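Local coordinates for protein sulfite reductase [ferredoxin] (Mycobacterium tuberculosis, PDB 1ZJ8) that reduces sulfite to hydrogen sulfide, probably for the biosynthesis of sulfur-containing amino acids and cofactors, using siroheme, a [4Fe-4S] cluster and electrons from ferredoxin, at residues A[121-126]-A[369-374]; A[379-383]-A[394-398]; A[276-280]-A[323-328]; A[225-229]-A[339-343]. One frame throughout, in Å; residues are numbered along the deposited sequence.

Contact 1: residues A[121-126]-A[369-374]; sequences LRTLGQ and LTAVAD
Leu121 and Leu369 meet at about a right angle between two helices, the CD1 methyl of Leu121 lying 4.0 Å from Leu369 CD2. The other branch of Leu121 turns along the partner helix, where its CD2 packs 3.6 Å from Val372 CG1 and also borders the Leu369 carbonyl oxygen. This forked leucine therefore serves two residues that are one turn apart. With CG anti to the backbone N (chi1 -172°), both methyls are carried across to the other helix. A polar clasp lies at the more exposed margin. There Arg122 NH1 gives a hydrogen bond of 2.6 Å to Asp374 OD1 within a salt bridge; OD1 lies near the guanidinium plane and is met on its syn side, though 33° out of the carboxylate plane, while a second bond from NH2 is weak. The Arg122 chain bends at chi3, placing Ala373 CB over one guanidinium face, toward its rim, a methyl small enough to let the arginine pass. At the middle, Gly125 CA faces Leu369 CB at 3.9 Å, and the lack of a side chain on Gly125 allows its helix to sit close to Thr370. The Thr370 hydroxyl is bonded to Gly366 O of its own helix. The axes come within 7.7 Å at an angle of 153°, a near-antiparallel helix pair joining the two ferredoxin-like half domains of the nitrite and sulfite reductase family.

Contact 2: residues A[379-383]-A[394-398]; sequences AGSDR and ILDIP
Arg383 lays one guanidinium face over Leu395, whose CD1 methyl sits above the centre of the group, 4.0 Å from Arg383 CZ. The edge of the same group turns to Asp396, and NH1 forms a salt bridge to Asp396 OD1 at 2.7 Å. The guanidinium and carboxylate planes are 40° apart, and both hydrogen bonds from NH1 to the two carboxylate oxygens are weak. Bends at chi2 and chi3 fold the arginine back over the strand, while its NH2 makes a second salt bridge, to Glu187. Ser381 is short enough to work close to the backbone: its OG donates to Leu395 O at 2.9 Å. Leu395 N in turn donates to Arg383 O, also at 2.9 Å, so Leu395 is held at both of its backbone polar groups. Near the helix end, Ile397 reaches with CD1 to Ala379 CB, 4.1 Å away, beside the CB of Ser381. Gly380, with its positive phi of 77°, suits the turn that ends helix 366-379. The arrangement joins a Schellman motif at that helix end to strand 392-397, where Asp396 and Ile397, both facing Asn353, form a G1 beta bulge.

Contact 3: residues A[276-280]-A[323-328]; sequences EVPEV and LKRPLI
Arg325 NH2 is approached by two carboxylates: Glu276 OE1 at 3.3 Å and, in a longer salt bridge, Glu279 OE1 at 3.7 Å. The three residues form a salt-bridge network between the start of helix 277-291 and the loop that leads from helix 311-323 into edge strand 328-329 of the mixed sheet. The hydrogen bond from NH2 to Glu276 is weak, and the flat groups are strongly turned against each other, the Glu276 carboxylate by 65° and that of Glu279 by nearly as much. Charge attraction therefore probably matters more here than directed bonding. A long, flexible arginine suits this bridging place. Its CG lies between the backbone N and the carbonyl carbon (chi1 79°), and from there the chain runs extended as far as NE, carrying the guanidinium to the start of the helix. The glutamates are three residues apart, so both can reach one cation, and their negative charges, just before and within the first turn, would probably also be favourable near the N-terminal end of the helix. Val280, a compact branched residue beside Val272 of the sheet, joins this charged part to an apolar one, its CG2 lying 4.0 Å from Arg325 NH2. In the apolar part, Leu323 points its CD2 at the Val280 backbone, 4.3 Å from CA. Val280 CG2 also rests 4.3 Å from Leu327 CD2.

Contact 4: residues A[225-229]-A[339-343]; sequences GLQDV and PIDHV
Asp228 and His342 supply the polar link between these two loops: His342 NE2 donates to Asp228 OD2 over 2.7 Å, nearly straight at 169°. The acceptor lies in the plane of the imidazole, but the bond comes to the carboxylate on its anti side, tilted 22° from the carboxylate plane, and the ring and carboxylate planes stand 69° apart. Further bonds fix both partners. Ser182 OG also bonds Asp228 OD2, Ser224 OG holds OD1, and Gln346 NE2 is paired with His342 ND1, which is consistent with an imidazole that carries its proton on NE2. Histidine suits the place because its two ring nitrogens can each bind a different partner.

Apolar contacts flank this bond. Leu226 brings CD1 to the ring edge, 3.6 Å from His342 CE1. Ile340 CB lies 3.9 Å from Asp228 CB, and its CG2 lies over one face of the His342 ring, toward the rim. Separately, the Ile340 CD1 methyl makes a van der Waals contact with the backbone oxygen of Gln227.

Local turns shape the backbones. Gln227 is the centre of an inverse gamma turn, and Asp341 OD1 accepts from Val343 N at 3.0 Å in an Asx turn. At the centre is a His-carboxylate hydrogen bond, tying the loop after strand 219-224 of the mixed sheet to the loop leading into edge strand 344-347 of an antiparallel sheet.

In the fold
Contacts 1 and 2 are neighbours, their centres 14 Å apart: helix 366-379 runs from one into the other, and Val372 CG1 packs 3.9 Å from Ile394 CD1. Contact 3 lies about 40 Å from contact 1, centre to centre, on the mixed sheet containing strands 219-224 and 266-272. Contact 4 falls between, its centre about 20 Å from that of contact 2 and 26 Å from that of contact 3. Along the chain, contact 1 encloses contact 4, which encloses contact 3; contact 2 follows. Contact 1 thus pairs the two ferredoxin-like half domains, contact 4 ties a 4Fe-4S-range loop to the one entering the second antiparallel sheet, and contact 2 is a local closure within the second half domain.

Contact 1: residues A[121-126]-A[369-374]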
loop_
_atom_site.group_PDB
_atom_site.type_symbol
_atom_site.label_atom_id
_atom_site.label_comp_id
_atom_site.label_asym_id
_atom_site.label_seq_id
_atom_site.Cartn_x
_atom_site.Cartn_y
_atom_site.Cartn_z
ATOM N N LEU A 121 10.358 16.878 -0.562
ATOM C CA LEU A 121 9.032 17.019 0.033
ATOM C C LEU A 121 8.398 18.366 -0.358
ATOM O O LEU A 121 7.188 18.446 -0.607
ATOM C CB LEU A 121 9.121 16.894 1.552
ATOM C CG LEU A 121 7.758 16.824 2.269
ATOM C CD1 LEU A 121 7.141 15.441 2.095
ATOM C CD2 LEU A 121 7.840 17.222 3.758
ATOM N N ARG A 122 9.222 19.411 -0.431
ATOM C CA ARG A 122 8.774 20.719 -0.899
ATOM C C ARG A 122 8.325 20.709 -2.367
ATOM O O ARG A 122 7.305 21.327 -2.725
ATOM C CB ARG A 122 9.879 21.736 -0.709
ATOM C CG ARG A 122 9.461 23.134 -1.089
ATOM C CD ARG A 122 10.625 24.081 -0.988
ATOM N NE ARG A 122 11.375 23.899 0.252
ATOM C CZ ARG A 122 10.960 24.324 1.441
ATOM N NH1 ARG A 122 9.784 24.957 1.565
ATOM N NH2 ARG A 122 11.721 24.112 2.516
ATOM N N THR A 123 9.094 20.017 -3.206
ATOM C CA THR A 123 8.777 19.878 -4.620
ATOM C C THR A 123 7.416 19.182 -4.763
ATOM O O THR A 123 6.519 19.702 -5.415
ATOM C CB THR A 123 9.906 19.090 -5.350
ATOM O OG1 THR A 123 11.167 19.774 -5.182
ATOM C CG2 THR A 123 9.582 18.889 -6.862
ATOM N N LEU A 124 7.263 18.035 -4.112
ATOM C CA LEU A 124 5.979 17.356 -4.035
ATOM C C LEU A 124 4.844 18.307 -3.663
ATOM O O LEU A 124 3.749 18.231 -4.214
ATOM C CB LEU A 124 6.055 16.238 -3.000
ATOM C CG LEU A 124 6.453 14.866 -3.536
ATOM C CD1 LEU A 124 7.231 14.928 -4.862
ATOM C CD2 LEU A 124 7.268 14.112 -2.475
ATOM N N GLY A 125 5.115 19.201 -2.726
ATOM C CA GLY A 125 4.094 20.110 -2.244
ATOM C C GLY A 125 3.671 21.104 -3.296
ATOM O O GLY A 125 2.484 21.380 -3.459
ATOM N N GLN A 126 4.660 21.632 -4.009
ATOM C CA GLN A 126 4.435 22.647 -5.036
ATOM C C GLN A 126 3.803 22.098 -6.308
ATOM O O GLN A 126 2.913 22.736 -6.872
ATOM C CB GLN A 126 5.753 23.311 -5.353
ATOM C CG GLN A 126 6.284 24.094 -4.164
ATOM C CD GLN A 126 7.741 24.436 -4.281
ATOM O OE1 GLN A 126 8.437 23.978 -5.198
ATOM N NE2 GLN A 126 8.221 25.254 -3.346
ATOM N N LEU A 369 2.064 19.569 2.623
ATOM C CA LEU A 369 3.386 18.994 2.394
ATOM C C LEU A 369 4.448 20.095 2.393
ATOM O O LEU A 369 5.565 19.918 2.915
ATOM C CB LEU A 369 3.422 18.216 1.059
ATOM C CG LEU A 369 2.610 16.916 1.001
ATOM C CD1 LEU A 369 2.566 16.332 -0.411
ATOM C CD2 LEU A 369 3.188 15.879 1.943
ATOM N N THR A 370 4.096 21.237 1.809
ATOM C CA THR A 370 5.036 22.339 1.741
ATOM C C THR A 370 5.197 22.891 3.140
ATOM O O THR A 370 6.314 23.185 3.571
ATOM C CB THR A 370 4.635 23.395 0.695
ATOM O OG1 THR A 370 4.434 22.731 -0.556
ATOM C CG2 THR A 370 5.748 24.438 0.492
ATOM N N ALA A 371 4.088 22.975 3.867
ATOM C CA ALA A 371 4.118 23.464 5.252
ATOM C C ALA A 371 5.054 22.631 6.142
ATOM O O ALA A 371 5.796 23.192 6.976
ATOM C CB ALA A 371 2.717 23.486 5.816
ATOM N N VAL A 372 5.006 21.310 5.950
ATOM C CA VAL A 372 5.845 20.364 6.692
ATOM C C VAL A 372 7.325 20.555 6.330
ATOM O O VAL A 372 8.202 20.463 7.190
ATOM C CB VAL A 372 5.444 18.867 6.408
ATOM C CG1 VAL A 372 6.466 17.896 7.022
ATOM C CG2 VAL A 372 4.038 18.551 6.909
ATOM N N ALA A 373 7.597 20.827 5.059
ATOM C CA ALA A 373 8.975 21.048 4.623
ATOM C C ALA A 373 9.622 22.212 5.365
ATOM O O ALA A 373 10.796 22.122 5.736
ATOM C CB ALA A 373 9.033 21.264 3.120
ATOM N N ASP A 374 8.857 23.278 5.605
ATOM C CA ASP A 374 9.371 24.465 6.327
ATOM C C ASP A 374 9.546 24.214 7.821
ATOM O O ASP A 374 10.481 24.743 8.451
ATOM C CB ASP A 374 8.478 25.691 6.061
ATOM C CG ASP A 374 8.451 26.067 4.580
ATOM O OD1 ASP A 374 9.531 25.998 3.949
ATOM O OD2 ASP A 374 7.362 26.378 4.031
#

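Contact 2: residues A[379-383]-A[394-398]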
loop_
_atom_site.group_PDB
_atom_site.type_symbol
_atom_site.label_atom_id
_atom_site.label_comp_id
_atom_site.label_asym_id
_atom_site.label_seq_id
_atom_site.Cartn_x
_atom_site.Cartn_y
_atom_site.Cartn_z
ATOM N N ALA A 379 13.490 22.861 12.173
ATOM C CA ALA A 379 13.964 21.880 13.132
ATOM C C ALA A 379 15.325 21.291 12.741
ATOM O O ALA A 379 15.905 20.489 13.487
ATOM C CB ALA A 379 12.926 20.763 13.275
ATOM N N GLY A 380 15.846 21.704 11.590
ATOM C CA GLY A 380 17.167 21.269 11.156
ATOM C C GLY A 380 17.201 19.861 10.595
ATOM O O GLY A 380 18.271 19.245 10.560
ATOM N N SER A 381 16.047 19.381 10.105
ATOM C CA SER A 381 15.911 18.016 9.571
ATOM C C SER A 381 15.759 17.974 8.063
ATOM O O SER A 381 15.007 18.761 7.493
ATOM C CB SER A 381 14.695 17.310 10.195
ATOM O OG SER A 381 14.202 16.248 9.367
ATOM N N ASP A 382 16.444 17.021 7.434
ATOM C CA ASP A 382 16.372 16.801 5.999
ATOM C C ASP A 382 15.926 15.389 5.656
ATOM O O ASP A 382 16.114 14.962 4.502
ATOM C CB ASP A 382 17.756 17.039 5.391
ATOM C CG ASP A 382 17.757 17.039 3.855
ATOM O OD1 ASP A 382 17.036 17.884 3.252
ATOM O OD2 ASP A 382 18.501 16.203 3.266
ATOM N N ARG A 383 15.353 14.657 6.620
ATOM C CA ARG A 383 14.775 13.326 6.334
ATOM C C ARG A 383 13.376 13.108 6.903
ATOM O O ARG A 383 13.161 13.241 8.111
ATOM C CB ARG A 383 15.606 12.188 6.922
ATOM C CG ARG A 383 17.046 12.100 6.513
ATOM C CD ARG A 383 17.853 11.674 7.732
ATOM N NE ARG A 383 18.330 10.291 7.726
ATOM C CZ ARG A 383 18.788 9.646 8.802
ATOM N NH1 ARG A 383 18.794 10.216 9.994
ATOM N NH2 ARG A 383 19.233 8.406 8.683
ATOM N N ILE A 394 9.059 12.159 10.626
ATOM C CA ILE A 394 10.219 13.046 10.450
ATOM C C ILE A 394 11.367 12.614 11.353
ATOM O O ILE A 394 11.164 12.477 12.546
ATOM C CB ILE A 394 9.903 14.497 10.907
ATOM C CG1 ILE A 394 8.493 14.955 10.507
ATOM C CG2 ILE A 394 10.941 15.478 10.359
ATOM C CD1 ILE A 394 8.314 15.171 9.041
ATOM N N LEU A 395 12.576 12.461 10.816
ATOM C CA LEU A 395 13.730 12.083 11.636
ATOM C C LEU A 395 14.607 13.276 12.064
ATOM O O LEU A 395 14.429 14.398 11.593
ATOM C CB LEU A 395 14.582 11.073 10.869
ATOM C CG LEU A 395 13.859 9.940 10.166
ATOM C CD1 LEU A 395 14.880 9.043 9.535
ATOM C CD2 LEU A 395 13.022 9.173 11.141
ATOM N N ASP A 396 15.563 13.002 12.953
ATOM C CA ASP A 396 16.603 13.956 13.343
ATOM C C ASP A 396 16.045 15.222 13.976
ATOM O O ASP A 396 16.508 16.319 13.666
ATOM C CB ASP A 396 17.458 14.334 12.142
ATOM C CG ASP A 396 17.766 13.146 11.235
ATOM O OD1 ASP A 396 17.523 11.991 11.647
ATOM O OD2 ASP A 396 18.238 13.382 10.096
ATOM N N ILE A 397 15.039 15.067 14.838
ATOM C CA ILE A 397 14.512 16.166 15.644
ATOM C C ILE A 397 15.270 16.175 16.984
ATOM O O ILE A 397 15.116 15.243 17.795
ATOM C CB ILE A 397 12.952 16.029 15.928
ATOM C CG1 ILE A 397 12.148 15.783 14.649
ATOM C CG2 ILE A 397 12.399 17.267 16.621
ATOM C CD1 ILE A 397 12.464 16.722 13.497
ATOM N N PRO A 398 16.094 17.213 17.225
ATOM C CA PRO A 398 16.713 17.332 18.545
ATOM C C PRO A 398 15.717 17.733 19.644
ATOM O O PRO A 398 14.702 18.374 19.362
ATOM C CB PRO A 398 17.784 18.408 18.348
ATOM C CG PRO A 398 17.300 19.226 17.219
ATOM C CD PRO A 398 16.504 18.302 16.323
#

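Contact 3: residues A[276-280]-A[323-328]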
loop_
_atom_site.group_PDB
_atom_site.type_symbol
_atom_site.label_atom_id
_atom_site.label_comp_id
_atom_site.label_asym_id
_atom_site.label_seq_id
_atom_site.Cartn_x
_atom_site.Cartn_y
_atom_site.Cartn_z
ATOM N N GLU A 276 23.619 -10.107 -0.711
ATOM C CA GLU A 276 23.037 -11.015 -1.696
ATOM C C GLU A 276 21.541 -10.727 -1.960
ATOM O O GLU A 276 20.925 -11.396 -2.803
ATOM C CB GLU A 276 23.221 -12.479 -1.223
ATOM C CG GLU A 276 24.606 -13.149 -1.513
ATOM C CD GLU A 276 24.914 -14.418 -0.645
ATOM O OE1 GLU A 276 23.991 -15.115 -0.138
ATOM O OE2 GLU A 276 26.119 -14.713 -0.462
ATOM N N VAL A 277 20.972 -9.722 -1.282
ATOM C CA VAL A 277 19.530 -9.455 -1.343
ATOM C C VAL A 277 19.065 -9.033 -2.736
ATOM O O VAL A 277 18.120 -9.627 -3.263
ATOM C CB VAL A 277 19.043 -8.452 -0.222
ATOM C CG1 VAL A 277 17.563 -8.072 -0.390
ATOM C CG2 VAL A 277 19.256 -9.052 1.164
ATOM N N PRO A 278 19.701 -8.013 -3.336
ATOM C CA PRO A 278 19.350 -7.626 -4.717
ATOM C C PRO A 278 19.367 -8.799 -5.722
ATOM O O PRO A 278 18.499 -8.897 -6.614
ATOM C CB PRO A 278 20.431 -6.588 -5.065
ATOM C CG PRO A 278 20.838 -5.997 -3.768
ATOM C CD PRO A 278 20.731 -7.126 -2.764
ATOM N N GLU A 279 20.361 -9.667 -5.552
ATOM C CA GLU A 279 20.581 -10.853 -6.392
ATOM C C GLU A 279 19.395 -11.846 -6.276
ATOM O O GLU A 279 18.805 -12.316 -7.259
ATOM C CB GLU A 279 21.853 -11.536 -5.874
ATOM C CG GLU A 279 22.823 -12.044 -6.886
ATOM C CD GLU A 279 23.979 -12.810 -6.206
ATOM O OE1 GLU A 279 23.718 -13.655 -5.304
ATOM O OE2 GLU A 279 25.154 -12.575 -6.590
ATOM N N VAL A 280 19.073 -12.161 -5.034
ATOM C CA VAL A 280 18.035 -13.115 -4.727
ATOM C C VAL A 280 16.688 -12.540 -5.148
ATOM O O VAL A 280 15.824 -13.272 -5.656
ATOM C CB VAL A 280 18.036 -13.425 -3.227
ATOM C CG1 VAL A 280 16.822 -14.266 -2.846
ATOM C CG2 VAL A 280 19.346 -14.115 -2.830
ATOM N N LEU A 323 19.594 -19.161 -9.422
ATOM C CA LEU A 323 20.771 -18.822 -8.602
ATOM C C LEU A 323 21.967 -19.717 -8.910
ATOM O O LEU A 323 23.114 -19.315 -8.693
ATOM C CB LEU A 323 20.470 -18.918 -7.099
ATOM C CG LEU A 323 19.513 -17.884 -6.496
ATOM C CD1 LEU A 323 19.183 -18.240 -5.051
ATOM C CD2 LEU A 323 20.073 -16.468 -6.578
ATOM N N LYS A 324 21.688 -20.932 -9.395
ATOM C CA LYS A 324 22.689 -21.995 -9.536
ATOM C C LYS A 324 23.414 -22.259 -8.215
ATOM O O LYS A 324 24.593 -22.596 -8.222
ATOM C CB LYS A 324 23.714 -21.677 -10.628
ATOM C CG LYS A 324 23.158 -21.072 -11.905
ATOM C CD LYS A 324 22.211 -22.010 -12.651
ATOM C CE LYS A 324 22.220 -21.713 -14.160
ATOM N NZ LYS A 324 22.102 -20.266 -14.472
ATOM N N ARG A 325 22.731 -22.111 -7.085
ATOM C CA ARG A 325 23.343 -22.423 -5.783
ATOM C C ARG A 325 22.298 -22.573 -4.673
ATOM O O ARG A 325 21.188 -22.045 -4.786
ATOM C CB ARG A 325 24.337 -21.334 -5.376
ATOM C CG ARG A 325 23.665 -20.113 -4.801
ATOM C CD ARG A 325 24.551 -18.893 -4.811
ATOM N NE ARG A 325 23.792 -17.706 -4.420
ATOM C CZ ARG A 325 23.410 -17.426 -3.174
ATOM N NH1 ARG A 325 23.707 -18.234 -2.159
ATOM N NH2 ARG A 325 22.726 -16.317 -2.939
ATOM N N PRO A 326 22.646 -23.276 -3.583
ATOM C CA PRO A 326 21.664 -23.352 -2.500
ATOM C C PRO A 326 21.561 -22.020 -1.743
ATOM O O PRO A 326 22.488 -21.202 -1.811
ATOM C CB PRO A 326 22.206 -24.478 -1.598
ATOM C CG PRO A 326 23.637 -24.600 -1.915
ATOM C CD PRO A 326 23.884 -24.015 -3.270
ATOM N N LEU A 327 20.418 -21.801 -1.086
ATOM C CA LEU A 327 20.274 -20.742 -0.100
ATOM C C LEU A 327 20.592 -21.353 1.236
ATOM O O LEU A 327 20.357 -22.542 1.440
ATOM C CB LEU A 327 18.854 -20.210 -0.072
ATOM C CG LEU A 327 18.413 -19.455 -1.317
ATOM C CD1 LEU A 327 16.911 -19.196 -1.288
ATOM C CD2 LEU A 327 19.188 -18.155 -1.403
ATOM N N ILE A 328 21.136 -20.538 2.136
ATOM C CA ILE A 328 21.417 -20.963 3.500
ATOM C C ILE A 328 20.083 -21.075 4.255
ATOM O O ILE A 328 19.215 -20.224 4.091
ATOM C CB ILE A 328 22.350 -19.963 4.216
ATOM C CG1 ILE A 328 23.683 -19.829 3.464
ATOM C CG2 ILE A 328 22.575 -20.349 5.691
ATOM C CD1 ILE A 328 23.845 -18.456 2.757
#

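Contact 4: residues A[225-229]-A[339-343]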
loop_
_atom_site.group_PDB
_atom_site.type_symbol
_atom_site.label_atom_id
_atom_site.label_comp_id
_atom_site.label_asym_id
_atom_site.label_seq_id
_atom_site.Cartn_x
_atom_site.Cartn_y
_atom_site.Cartn_z
ATOM N N GLY A 225 14.462 -4.353 8.429
ATOM C CA GLY A 225 14.961 -4.987 9.646
ATOM C C GLY A 225 14.026 -4.865 10.842
ATOM O O GLY A 225 14.439 -5.113 11.980
ATOM N N LEU A 226 12.786 -4.434 10.587
ATOM C CA LEU A 226 11.644 -4.557 11.524
ATOM C C LEU A 226 10.470 -5.175 10.766
ATOM O O LEU A 226 10.438 -5.139 9.548
ATOM C CB LEU A 226 11.187 -3.181 12.049
ATOM C CG LEU A 226 12.050 -2.416 13.045
ATOM C CD1 LEU A 226 11.434 -1.043 13.337
ATOM C CD2 LEU A 226 12.220 -3.218 14.321
ATOM N N GLN A 227 9.493 -5.718 11.475
ATOM C CA GLN A 227 8.234 -6.141 10.839
ATOM C C GLN A 227 7.241 -4.971 10.849
ATOM O O GLN A 227 6.234 -5.043 11.541
ATOM C CB GLN A 227 7.613 -7.342 11.579
ATOM C CG GLN A 227 8.442 -8.645 11.609
ATOM C CD GLN A 227 7.969 -9.588 12.737
ATOM O OE1 GLN A 227 6.828 -10.046 12.726
ATOM N NE2 GLN A 227 8.836 -9.856 13.708
ATOM N N ASP A 228 7.553 -3.899 10.108
ATOM C CA ASP A 228 6.683 -2.704 10.006
ATOM C C ASP A 228 6.232 -2.430 8.572
ATOM O O ASP A 228 5.864 -1.307 8.238
ATOM C CB ASP A 228 7.383 -1.468 10.584
ATOM C CG ASP A 228 8.721 -1.181 9.924
ATOM O OD1 ASP A 228 9.001 -1.738 8.840
ATOM O OD2 ASP A 228 9.505 -0.411 10.515
ATOM N N VAL A 229 6.256 -3.467 7.735
ATOM C CA VAL A 229 5.996 -3.345 6.294
ATOM C C VAL A 229 5.002 -4.401 5.759
ATOM O O VAL A 229 5.042 -4.787 4.589
ATOM C CB VAL A 229 7.337 -3.421 5.478
ATOM C CG1 VAL A 229 8.259 -2.252 5.814
ATOM C CG2 VAL A 229 8.059 -4.747 5.717
ATOM N N PRO A 339 1.238 -4.476 15.859
ATOM C CA PRO A 339 1.951 -3.910 14.725
ATOM C C PRO A 339 2.790 -2.678 15.091
ATOM O O PRO A 339 2.567 -2.065 16.127
ATOM C CB PRO A 339 0.818 -3.513 13.751
ATOM C CG PRO A 339 -0.382 -4.130 14.261
ATOM C CD PRO A 339 -0.200 -4.215 15.743
ATOM N N ILE A 340 3.744 -2.333 14.231
ATOM C CA ILE A 340 4.551 -1.137 14.400
ATOM C C ILE A 340 4.171 -0.081 13.356
ATOM O O ILE A 340 4.533 -0.190 12.174
ATOM C CB ILE A 340 6.054 -1.471 14.276
ATOM C CG1 ILE A 340 6.437 -2.610 15.239
ATOM C CG2 ILE A 340 6.919 -0.205 14.505
ATOM C CD1 ILE A 340 6.458 -3.970 14.604
ATOM N N ASP A 341 3.454 0.952 13.785
ATOM C CA ASP A 341 3.137 2.049 12.861
ATOM C C ASP A 341 4.037 3.265 13.015
ATOM O O ASP A 341 3.946 4.175 12.201
ATOM C CB ASP A 341 1.657 2.454 12.915
ATOM C CG ASP A 341 1.230 3.029 14.257
ATOM O OD1 ASP A 341 2.092 3.283 15.093
ATOM O OD2 ASP A 341 0.013 3.238 14.467
ATOM N N HIS A 342 4.898 3.268 14.038
ATOM C CA HIS A 342 5.818 4.373 14.313
ATOM C C HIS A 342 5.164 5.708 14.592
ATOM O O HIS A 342 5.791 6.725 14.453
ATOM C CB HIS A 342 6.812 4.534 13.166
ATOM C CG HIS A 342 7.639 3.318 12.928
ATOM N ND1 HIS A 342 8.550 2.852 13.852
ATOM C CD2 HIS A 342 7.686 2.464 11.883
ATOM C CE1 HIS A 342 9.123 1.762 13.383
ATOM N NE2 HIS A 342 8.607 1.498 12.195
ATOM N N VAL A 343 3.926 5.719 15.027
ATOM C CA VAL A 343 3.280 6.967 15.393
ATOM C C VAL A 343 3.716 7.457 16.797
ATOM O O VAL A 343 3.837 6.663 17.726
ATOM C CB VAL A 343 1.747 6.823 15.264
ATOM C CG1 VAL A 343 1.010 7.795 16.164
ATOM C CG2 VAL A 343 1.331 7.011 13.793
#